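Local atomic coordinates of catalase (Pseudomonas syringae, PDB entry 1M7S), a protein that breaks down hydrogen peroxide to water and oxygen with a heme cofactor and so protects the cell from peroxide damage. Residues Pro99-Asp104 with Ala227-Lys232; Ala195-Asn200 with Gly316-Glu321; Asp254-Val259 with Glu284-Gln289. All coordinates share one frame; numbering follows the deposited sequence.

Contact 1: residues Pro99-Asp104 with Ala227-Lys232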
# COMPACT_ATOMS: atom_id res chain seq x y z
N PRO A 99 17.47 7.88 20.84
CA PRO A 99 17.64 8.41 22.16
C PRO A 99 16.85 9.69 22.31
O PRO A 99 16.96 10.60 21.49
CB PRO A 99 19.15 8.73 22.35
CG PRO A 99 19.76 7.76 21.34
CD PRO A 99 18.78 7.65 20.17
N GLU A 100 16.09 9.83 23.40
CA GLU A 100 15.30 11.03 23.62
C GLU A 100 16.18 12.17 24.11
O GLU A 100 15.76 13.32 24.12
CB GLU A 100 14.07 10.69 24.52
CG GLU A 100 13.02 9.92 23.71
CD GLU A 100 11.84 9.45 24.53
OE1 GLU A 100 10.74 9.14 24.01
OE2 GLU A 100 11.93 9.33 25.78
N THR A 101 17.47 11.93 24.40
CA THR A 101 18.48 12.93 24.71
C THR A 101 19.08 13.63 23.50
O THR A 101 19.84 14.61 23.63
CB THR A 101 19.70 12.27 25.42
OG1 THR A 101 19.92 10.94 24.88
CG2 THR A 101 19.46 12.16 26.90
N LEU A 102 18.74 13.23 22.27
CA LEU A 102 19.33 13.88 21.10
C LEU A 102 18.85 15.33 20.99
O LEU A 102 17.67 15.61 21.26
CB LEU A 102 19.01 13.12 19.82
CG LEU A 102 19.58 11.69 19.74
CD1 LEU A 102 19.38 11.22 18.28
CD2 LEU A 102 21.03 11.63 20.14
N ARG A 103 19.77 16.20 20.67
CA ARG A 103 19.49 17.64 20.56
C ARG A 103 18.48 17.91 19.46
O ARG A 103 18.72 17.52 18.31
CB ARG A 103 20.80 18.41 20.27
CG ARG A 103 20.49 19.94 20.07
CD ARG A 103 21.85 20.63 19.81
NE ARG A 103 22.74 20.29 20.93
CZ ARG A 103 22.60 20.89 22.13
NH1 ARG A 103 21.70 21.82 22.47
NH2 ARG A 103 23.43 20.47 23.06
N ASP A 104 17.37 18.61 19.74
CA ASP A 104 16.37 18.88 18.70
C ASP A 104 15.29 19.76 19.32
O ASP A 104 15.18 19.80 20.56
CB ASP A 104 15.64 17.54 18.42
CG ASP A 104 15.79 16.89 17.07
OD1 ASP A 104 15.23 15.75 16.86
OD2 ASP A 104 16.46 17.46 16.16
N ALA A 227 24.81 13.60 28.52
CA ALA A 227 25.61 12.38 28.33
C ALA A 227 25.37 11.41 29.47
O ALA A 227 25.20 10.18 29.32
CB ALA A 227 27.06 12.85 28.17
N GLN A 228 25.33 11.91 30.72
CA GLN A 228 25.05 11.06 31.87
C GLN A 228 23.70 10.38 31.75
O GLN A 228 23.61 9.18 32.00
CB GLN A 228 25.06 11.92 33.16
CG GLN A 228 25.05 11.05 34.40
CD GLN A 228 25.64 11.83 35.57
OE1 GLN A 228 26.49 12.72 35.44
NE2 GLN A 228 25.17 11.47 36.75
N VAL A 229 22.63 11.06 31.32
CA VAL A 229 21.31 10.46 31.15
C VAL A 229 21.32 9.42 30.03
O VAL A 229 20.90 8.26 30.21
CB VAL A 229 20.22 11.50 30.82
CG1 VAL A 229 18.90 10.87 30.35
CG2 VAL A 229 19.89 12.41 32.02
N GLN A 230 21.94 9.80 28.91
CA GLN A 230 21.99 8.95 27.71
C GLN A 230 22.76 7.67 27.96
O GLN A 230 22.56 6.61 27.34
CB GLN A 230 22.62 9.71 26.52
CG GLN A 230 22.54 8.90 25.20
CD GLN A 230 22.98 9.68 24.00
OE1 GLN A 230 22.35 10.73 23.74
NE2 GLN A 230 24.01 9.26 23.26
N SER A 231 23.71 7.73 28.90
CA SER A 231 24.50 6.53 29.24
C SER A 231 23.64 5.37 29.72
O SER A 231 23.99 4.19 29.55
CB SER A 231 25.55 6.88 30.31
OG SER A 231 24.97 7.04 31.59
N LYS A 232 22.55 5.65 30.39
CA LYS A 232 21.66 4.65 30.92
C LYS A 232 20.23 4.72 30.41
O LYS A 232 19.49 3.77 30.71
CB LYS A 232 21.51 4.79 32.44
CG LYS A 232 22.65 5.40 33.23
CD LYS A 232 23.24 4.45 34.25
CE LYS A 232 23.91 3.26 33.58
NZ LYS A 232 25.05 2.76 34.40
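Pro-99 opens a type I beta turn that ends at Leu-102, and the turn docks on helix 223-232 at Gln-230. The turn lies in the loop between two strands of the catalase beta barrel, strands 82-90 and 107-114. Pro-99 sends its CB to 4.0 Å from Gln-230 OE1. Glu-100 turns elsewhere; its OE1 is hydrogen-bonded to Thr-238 OG1 of helix 236-246. Thr-101 carries the contact with its two branches. Its OG1 sits between the backbone N and the carbonyl carbon (chi1 35°) and donates to Gln-230 OE1 at 2.7 Å. The hydroxyl meets this oxygen from the side, with a C=O...donor angle of 116°, and is tilted 17° from the amide plane. The amide of Gln-230 is gripped at both ends: its NE2 donates to the backbone O of Gln-230 of the second subunit. The contact therefore borders a subunit interface. The methyl branch of Thr-101 packs on the preceding helix residue, with Thr-101 CG2 3.7 Å from Val-229 CG1. Leu-102 starts away from the helix, but its tip returns. Leu-102 CD2 lies 3.9 Å from Gln-230 OE1, an apolar neighbour to the bonded oxygen.

Contact 2: residues Ala195-Asn200 with Gly316-Glu321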
# COMPACT_ATOMS: atom_id res chain seq x y z
N ALA A 195 0.93 32.69 13.75
CA ALA A 195 -0.30 33.37 14.11
C ALA A 195 -1.39 32.56 13.36
O ALA A 195 -1.20 32.15 12.21
CB ALA A 195 -0.33 34.76 13.47
N TYR A 196 -2.48 32.26 14.07
CA TYR A 196 -3.65 31.62 13.53
C TYR A 196 -4.71 32.77 13.42
O TYR A 196 -4.51 33.79 14.07
CB TYR A 196 -4.24 30.54 14.44
CG TYR A 196 -3.45 29.25 14.25
CD1 TYR A 196 -2.21 29.12 14.84
CD2 TYR A 196 -3.94 28.21 13.47
CE1 TYR A 196 -1.45 27.96 14.66
CE2 TYR A 196 -3.21 27.03 13.31
CZ TYR A 196 -1.97 26.94 13.89
OH TYR A 196 -1.18 25.80 13.74
N LYS A 197 -5.68 32.55 12.58
CA LYS A 197 -6.70 33.60 12.40
C LYS A 197 -7.95 33.11 13.11
O LYS A 197 -8.52 32.07 12.75
CB LYS A 197 -6.88 33.82 10.90
CG LYS A 197 -7.99 34.64 10.35
CD LYS A 197 -8.29 34.50 8.86
CE LYS A 197 -7.06 34.68 7.96
NZ LYS A 197 -7.54 34.94 6.55
N LEU A 198 -8.38 33.86 14.12
CA LEU A 198 -9.61 33.55 14.82
C LEU A 198 -10.75 34.41 14.21
O LEU A 198 -10.51 35.61 14.03
CB LEU A 198 -9.52 33.81 16.33
CG LEU A 198 -8.50 32.90 17.05
CD1 LEU A 198 -8.59 33.00 18.57
CD2 LEU A 198 -8.66 31.46 16.64
N VAL A 199 -11.87 33.79 14.00
CA VAL A 199 -12.99 34.51 13.37
C VAL A 199 -14.20 34.44 14.30
O VAL A 199 -14.48 33.42 14.95
CB VAL A 199 -13.17 34.22 11.89
CG1 VAL A 199 -12.27 33.12 11.31
CG2 VAL A 199 -14.60 34.13 11.40
N ASN A 200 -14.80 35.63 14.48
CA ASN A 200 -15.92 35.73 15.43
C ASN A 200 -17.24 35.60 14.72
O ASN A 200 -17.29 35.53 13.49
CB ASN A 200 -15.74 36.98 16.26
CG ASN A 200 -16.01 38.30 15.56
OD1 ASN A 200 -16.60 38.36 14.48
ND2 ASN A 200 -15.57 39.41 16.15
N GLY A 316 -14.46 29.23 13.23
CA GLY A 316 -13.93 30.14 14.23
C GLY A 316 -12.40 30.13 14.27
O GLY A 316 -11.79 30.93 14.96
N ILE A 317 -11.79 29.16 13.58
CA ILE A 317 -10.33 29.04 13.64
C ILE A 317 -9.87 28.76 12.22
O ILE A 317 -10.40 27.84 11.58
CB ILE A 317 -9.83 27.90 14.54
CG1 ILE A 317 -10.42 27.93 15.94
CG2 ILE A 317 -8.30 27.98 14.56
CD1 ILE A 317 -10.04 26.92 16.99
N GLU A 318 -8.96 29.56 11.71
CA GLU A 318 -8.50 29.35 10.32
C GLU A 318 -6.97 29.60 10.34
O GLU A 318 -6.42 30.27 11.20
CB GLU A 318 -9.16 30.36 9.38
CG GLU A 318 -10.65 30.35 9.16
CD GLU A 318 -11.27 31.32 8.19
OE1 GLU A 318 -10.58 32.08 7.45
OE2 GLU A 318 -12.53 31.38 8.10
N PRO A 319 -6.31 29.15 9.30
CA PRO A 319 -4.91 29.45 9.04
C PRO A 319 -4.72 30.92 8.63
O PRO A 319 -5.59 31.54 8.01
CB PRO A 319 -4.48 28.55 7.87
CG PRO A 319 -5.78 28.26 7.20
CD PRO A 319 -6.95 28.42 8.18
N SER A 320 -3.61 31.49 9.09
CA SER A 320 -3.25 32.85 8.67
C SER A 320 -2.46 32.68 7.37
O SER A 320 -2.25 31.54 6.92
CB SER A 320 -2.36 33.50 9.74
OG SER A 320 -1.10 32.79 9.67
N GLU A 321 -1.96 33.77 6.78
CA GLU A 321 -1.19 33.75 5.56
C GLU A 321 0.28 33.54 5.77
O GLU A 321 1.08 33.67 4.82
CB GLU A 321 -1.43 35.08 4.76
CG GLU A 321 -2.92 35.20 4.33
CD GLU A 321 -3.85 35.50 5.50
OE1 GLU A 321 -3.53 36.22 6.50
OE2 GLU A 321 -4.99 34.95 5.53
O HOH W 1 -7.96 31.93 6.55
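Strands 196-199 and 317-319 run antiparallel, with Lys-197 and Glu-318 as a hydrogen-bonded pair and Leu-198 opposite Ile-317 as a non-hydrogen-bonded pair. Strand 317-319 is added at the edge of the catalase barrel sheet, on strand 196-199, which pairs with strand 205-214 on its other side. Strand 317-319 leads into helix 323-339, which carries the probable heme ligand Tyr-332. Lys-197 N donates to Glu-318 O and Glu-318 N to Lys-197 O, both at 2.8 Å. Val-199 N reaches Gly-316 O at 3.0 Å, but from above the carbonyl plane. On one face Leu-198 and Ile-317 lie side by side, with CD2 of the leucine 4.0 Å from CG1 of the isoleucine. The side chain of Tyr-196 comes within about 7 Å of the heme at the nearest atoms.

The other face is polar. The Lys-197 chain leaves anti to the backbone N (chi1 170°) and bends at chi3, which brings it across Glu-318 to the end of the second segment. There Lys-197 NZ forms a salt bridge with Glu-321 OE2 at 2.7 Å, on the syn lone pair of that oxygen. Tyr-207 OH binds the other oxygen, Glu-321 OE1. A water accepts from Lys-197 NZ and lies within hydrogen-bonding distance of Glu-318 OE1 and Pro-319 O. Glu-318 OE1 is also bound by Ser-393 OG. Val-199 CG1 packs against the carboxylate of Glu-318. At the far end Ser-320 OG donates to Ala-195 O at 2.6 Å, tilted 33° from the carbonyl plane.

Contact 3: residues Asp254-Val259 with Glu284-Gln289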
# COMPACT_ATOMS: atom_id res chain seq x y z
N ASP A 254 -1.10 26.17 31.25
CA ASP A 254 -2.05 27.26 31.04
C ASP A 254 -1.91 27.71 29.59
O ASP A 254 -0.77 27.84 29.10
CB ASP A 254 -1.79 28.43 31.98
CG ASP A 254 -2.48 28.23 33.34
OD1 ASP A 254 -3.35 27.36 33.46
OD2 ASP A 254 -2.12 28.97 34.28
N LEU A 255 -3.04 27.88 28.91
CA LEU A 255 -3.02 28.39 27.53
C LEU A 255 -3.19 29.89 27.51
O LEU A 255 -4.18 30.44 28.05
CB LEU A 255 -4.14 27.72 26.72
CG LEU A 255 -4.26 28.10 25.24
CD1 LEU A 255 -2.94 27.73 24.51
CD2 LEU A 255 -5.46 27.43 24.61
N TYR A 256 -2.25 30.56 26.85
CA TYR A 256 -2.30 31.99 26.62
C TYR A 256 -2.39 32.37 25.14
O TYR A 256 -1.81 31.69 24.27
CB TYR A 256 -1.05 32.65 27.21
CG TYR A 256 -0.96 32.68 28.70
CD1 TYR A 256 -0.49 31.55 29.38
CD2 TYR A 256 -1.31 33.81 29.45
CE1 TYR A 256 -0.39 31.56 30.76
CE2 TYR A 256 -1.22 33.82 30.84
CZ TYR A 256 -0.78 32.68 31.47
OH TYR A 256 -0.68 32.63 32.84
N VAL A 257 -3.02 33.53 24.88
CA VAL A 257 -3.06 34.08 23.52
C VAL A 257 -2.46 35.48 23.44
O VAL A 257 -2.51 36.24 24.43
CB VAL A 257 -4.41 34.10 22.81
CG1 VAL A 257 -4.90 32.65 22.57
CG2 VAL A 257 -5.48 34.91 23.55
N GLN A 258 -1.83 35.81 22.30
CA GLN A 258 -1.32 37.13 21.97
C GLN A 258 -2.16 37.56 20.78
O GLN A 258 -2.38 36.71 19.88
CB GLN A 258 0.17 37.26 21.57
CG GLN A 258 1.11 37.17 22.75
CD GLN A 258 2.53 37.15 22.19
OE1 GLN A 258 2.82 36.17 21.48
NE2 GLN A 258 3.35 38.13 22.50
N VAL A 259 -2.75 38.74 20.81
CA VAL A 259 -3.72 39.12 19.79
C VAL A 259 -3.36 40.37 19.04
O VAL A 259 -3.00 41.33 19.74
CB VAL A 259 -5.09 39.37 20.50
CG1 VAL A 259 -6.24 39.76 19.59
CG2 VAL A 259 -5.53 38.15 21.29
N GLU A 284 0.03 38.93 26.78
CA GLU A 284 -0.63 37.62 26.73
C GLU A 284 -1.85 37.56 27.65
O GLU A 284 -1.84 38.15 28.73
CB GLU A 284 0.34 36.52 27.19
CG GLU A 284 1.59 36.46 26.29
CD GLU A 284 2.40 35.25 26.74
OE1 GLU A 284 3.37 35.49 27.47
OE2 GLU A 284 2.03 34.10 26.41
N LYS A 285 -2.90 36.86 27.30
CA LYS A 285 -4.12 36.69 28.07
C LYS A 285 -4.40 35.19 28.26
O LYS A 285 -4.40 34.44 27.30
CB LYS A 285 -5.31 37.33 27.33
CG LYS A 285 -6.69 36.92 27.83
CD LYS A 285 -7.84 37.66 27.19
CE LYS A 285 -9.14 37.28 27.95
NZ LYS A 285 -10.24 38.24 27.64
N LYS A 286 -4.58 34.77 29.52
CA LYS A 286 -4.86 33.33 29.74
C LYS A 286 -6.26 32.96 29.31
O LYS A 286 -7.25 33.71 29.59
CB LYS A 286 -4.68 33.02 31.23
CG LYS A 286 -4.95 31.54 31.53
CD LYS A 286 -4.32 31.13 32.85
CE LYS A 286 -4.91 31.85 34.04
NZ LYS A 286 -6.28 32.37 33.82
N ILE A 287 -6.45 31.86 28.58
CA ILE A 287 -7.76 31.47 28.11
C ILE A 287 -8.20 30.07 28.53
O ILE A 287 -9.34 29.68 28.18
CB ILE A 287 -7.90 31.56 26.57
CG1 ILE A 287 -6.90 30.64 25.82
CG2 ILE A 287 -7.73 33.00 26.11
CD1 ILE A 287 -7.30 30.58 24.33
N GLY A 288 -7.37 29.36 29.28
CA GLY A 288 -7.78 28.00 29.69
C GLY A 288 -6.58 27.26 30.31
O GLY A 288 -5.47 27.78 30.38
N GLN A 289 -6.85 25.99 30.58
CA GLN A 289 -5.86 25.14 31.25
C GLN A 289 -6.06 23.70 30.80
O GLN A 289 -7.17 23.20 30.68
CB GLN A 289 -5.84 25.27 32.78
CG GLN A 289 -4.83 24.34 33.47
CD GLN A 289 -4.84 24.57 34.98
OE1 GLN A 289 -5.42 23.72 35.66
NE2 GLN A 289 -4.21 25.59 35.54
O HOH W 2 0.56 33.88 24.09
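Leu-255 faces both Ile-287 and Gly-288, a classic beta bulge where strands 252-260 and 284-295 of the barrel pair antiparallel. Leu-255 N donates to Gly-288 O, and Leu-255 O accepts a nearly straight bond from Ile-287 N at 2.7 Å. At the bulge, Ile-287 has CG1 between its backbone N and carbonyl carbon (chi1 61°), and its CD1 touches both Leu-255 and Val-257. Ile-287 CD1 lies 3.7 Å from Leu-255 CD2 and 3.6 Å from Val-257 CG1. This buried apolar packing is continued by Trp-212 and Phe-210 of strand 205-214. Val-257 and Lys-285 hold the next pair by two backbone bonds.

The other face is more open and mostly polar. Tyr-256 lays one ring face against Lys-286, whose CB is 4.0 Å from the ring centroid in a CH-pi contact. The chain of Lys-286 runs on to Asp-254, with CD 3.4 Å from OD2, but its NZ turns away and forms no salt bridge there. Asp-254 OD1 instead accepts from Gln-289 NE2 at 2.9 Å, on its syn side, with carboxylate and amide planes only 15° apart. Glu-284 OE2 reaches over Tyr-256 CB, 3.5 Å away, and is bound by His-211 ND1 and a water. Backbone bonds and apolar packing thus probably hold the pair, while the outer Lys-286 and Gln-289 side chains are probably more mobile.

How the contacts relate
From the N terminus, the loop 99-104 comes first, between two barrel strands. Residues 195-200 follow and open contact 2. Contact 1 then closes at helix 223-232, so contacts 1 and 2 cross along the chain. Contact 3 opens next and closes within a short span, at 284-289; it lies wholly between the two segments of contact 2, which closes last, at 316-321. Contacts 2 and 3 belong to the same sheet, with strand 205-214 between strands 196-199 and 252-260; their nearest atoms are about 5 Å apart. Contact 1 stands apart, its centre about 38 Å from that of contact 2, and ties a barrel loop to a helix beside another subunit.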